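Transcriptional regulator (Saccharomonospora viridis, PDB 4KWA) probably acts as a TetR-family transcriptional repressor that binds DNA through a TetR-type helix-turn-helix and carries choline in its ligand-binding domain. Local coordinates at the interface of chains A and B. Sequence-based numbering; all coordinates share one arbitrary frame. Chains: chain A/B, Transcriptional regulator.

The interface of chains A and B. Residues chain A 158, 162, 181, 184-185, 189; chain B 150, 153-154, 157.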
loop_
_atom_site.group_PDB
_atom_site.type_symbol
_atom_site.label_atom_id
_atom_site.label_comp_id
_atom_site.label_asym_id
_atom_site.label_seq_id
_atom_site.Cartn_x
_atom_site.Cartn_y
_atom_site.Cartn_z
ATOM N N LEU A 158 -4.376 6.342 -6.530
ATOM C CA LEU A 158 -3.914 5.703 -7.760
ATOM C C LEU A 158 -2.390 5.543 -7.689
ATOM O O LEU A 158 -1.814 4.505 -7.963
ATOM C CB LEU A 158 -4.360 6.513 -8.953
ATOM C CG LEU A 158 -3.946 5.981 -10.333
ATOM C CD1 LEU A 158 -4.420 4.550 -10.563
ATOM C CD2 LEU A 158 -4.466 6.849 -11.452
ATOM N N LEU A 162 -0.402 1.898 -7.740
ATOM C CA LEU A 162 0.524 1.636 -8.825
ATOM C C LEU A 162 1.853 1.382 -8.245
ATOM O O LEU A 162 2.536 0.425 -8.709
ATOM C CB LEU A 162 0.533 2.819 -9.835
ATOM C CG LEU A 162 -0.785 2.966 -10.645
ATOM C CD1 LEU A 162 -0.652 4.310 -11.341
ATOM C CD2 LEU A 162 -0.874 1.821 -11.661
ATOM N N HIS A 181 0.804 5.301 -17.284
ATOM C CA HIS A 181 -0.547 5.230 -16.734
ATOM C C HIS A 181 -0.983 6.545 -16.070
ATOM O O HIS A 181 -2.106 7.035 -16.222
ATOM C CB HIS A 181 -0.623 4.035 -15.750
ATOM C CG HIS A 181 -2.029 3.752 -15.300
ATOM N ND1 HIS A 181 -2.783 2.716 -15.832
ATOM C CD2 HIS A 181 -2.885 4.482 -14.553
ATOM C CE1 HIS A 181 -4.014 2.785 -15.359
ATOM N NE2 HIS A 181 -4.099 3.820 -14.554
ATOM N N ASP A 184 -1.449 9.320 -18.580
ATOM C CA ASP A 184 -2.748 9.094 -19.252
ATOM C C ASP A 184 -3.910 9.578 -18.403
ATOM O O ASP A 184 -4.849 10.132 -18.887
ATOM C CB ASP A 184 -2.911 7.640 -19.663
ATOM C CG ASP A 184 -2.013 7.266 -20.869
ATOM O OD1 ASP A 184 -1.463 8.213 -21.490
ATOM O OD2 ASP A 184 -1.879 6.047 -21.219
ATOM N N PHE A 185 -3.856 9.322 -17.116
ATOM C CA PHE A 185 -4.925 9.735 -16.216
ATOM C C PHE A 185 -4.939 11.280 -16.235
ATOM O O PHE A 185 -5.996 11.860 -16.223
ATOM C CB PHE A 185 -4.594 9.242 -14.783
ATOM C CG PHE A 185 -5.627 9.656 -13.723
ATOM C CD1 PHE A 185 -6.847 9.036 -13.634
ATOM C CD2 PHE A 185 -5.363 10.670 -12.872
ATOM C CE1 PHE A 185 -7.811 9.459 -12.737
ATOM C CE2 PHE A 185 -6.349 11.118 -11.954
ATOM C CZ PHE A 185 -7.514 10.469 -11.880
ATOM N N ASN A 189 -8.328 12.695 -17.551
ATOM C CA ASN A 189 -9.249 12.930 -16.432
ATOM C C ASN A 189 -9.134 14.251 -15.796
ATOM O O ASN A 189 -10.042 14.654 -15.066
ATOM C CB ASN A 189 -9.089 11.884 -15.338
ATOM C CG ASN A 189 -9.638 10.543 -15.743
ATOM O OD1 ASN A 189 -9.039 9.827 -16.525
ATOM N ND2 ASN A 189 -10.758 10.190 -15.171
ATOM N N GLU B 150 -6.120 -1.712 -18.979
ATOM C CA GLU B 150 -5.766 -0.439 -18.311
ATOM C C GLU B 150 -6.835 -0.061 -17.285
ATOM O O GLU B 150 -6.458 0.395 -16.244
ATOM C CB GLU B 150 -5.421 0.720 -19.267
ATOM C CG GLU B 150 -3.966 0.703 -19.833
ATOM C CD GLU B 150 -2.859 1.236 -18.863
ATOM O OE1 GLU B 150 -2.227 2.291 -19.173
ATOM O OE2 GLU B 150 -2.608 0.656 -17.773
ATOM N N THR B 153 -6.339 -2.188 -14.247
ATOM C CA THR B 153 -5.121 -1.716 -13.564
ATOM C C THR B 153 -5.495 -0.490 -12.734
ATOM O O THR B 153 -5.120 -0.389 -11.554
ATOM C CB THR B 153 -4.020 -1.404 -14.611
ATOM O OG1 THR B 153 -3.431 -2.623 -15.053
ATOM C CG2 THR B 153 -2.902 -0.603 -13.974
ATOM N N ARG B 154 -6.253 0.416 -13.336
ATOM C CA ARG B 154 -6.682 1.622 -12.631
ATOM C C ARG B 154 -7.567 1.334 -11.370
ATOM O O ARG B 154 -7.362 1.907 -10.284
ATOM C CB ARG B 154 -7.338 2.610 -13.564
ATOM C CG ARG B 154 -7.619 3.966 -12.956
ATOM C CD ARG B 154 -7.768 5.021 -14.074
ATOM N NE ARG B 154 -6.562 5.161 -14.880
ATOM C CZ ARG B 154 -6.466 5.937 -15.959
ATOM N NH1 ARG B 154 -5.305 5.966 -16.669
ATOM N NH2 ARG B 154 -7.530 6.650 -16.350
ATOM N N ALA B 157 -5.571 -0.561 -8.596
ATOM C CA ALA B 157 -4.737 0.404 -7.874
ATOM C C ALA B 157 -5.532 1.342 -6.969
ATOM O O ALA B 157 -5.094 1.622 -5.776
ATOM C CB ALA B 157 -3.944 1.174 -8.877
#
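B:Ala157 presses its methyl group against two leucines of chain A, touching A:Leu158 CD1 with its CB at 3.8 Å and also lying against the CG of A:Leu162. A small residue suits this place, because it lets helix 148-168 of one subunit lie close to the same helix of the other, while the branched leucines supply apolar surface around it. Next to it, A:Leu162 CD2 meets the CG2 methyl of B:Thr153 at 3.9 Å, the two side chains crossing at about a right angle. That methyl, anti to the backbone N, also reaches the CE1 side of A:His181, so threonine serves here through its apolar branch.

A:His181, from helix 175-190, links this apolar centre to the polar rim. With CG anti to its own backbone N (chi1 -171°), the imidazole projects towards chain B; histidine suits the site because one ring nitrogen can donate while the other accepts. A:His181 ND1 donates to the carboxylate OE2 of B:Glu150 at 2.8 Å; the oxygen lies in the ring plane, although the carboxylate itself is met from above and this glutamate is poorly ordered. A:His181 NE2 accepts from B:Arg154 NE, also at 2.8 Å, with the donor well out of the imidazole plane. CB of B:Arg154 lies at the ring's edge, and the long chain's bend at chi3 (-61°) swings NH1 over the rim of one face, a cation-pi contact. The nearby carboxylate and guanidinium may help fix which nitrogen carries the proton.

Farther out, A:Phe185 offers a flat apolar edge, its CD1 pointing at the face of the perpendicular B:Arg154 guanidinium. This patch of the C-terminal, BetI-type region belongs to a two-fold symmetric interface, consistent with the dimers typical of TetR regulators. At its margin, A:Asn189 OD1 lies 3.5 Å from B:Arg154 NH2.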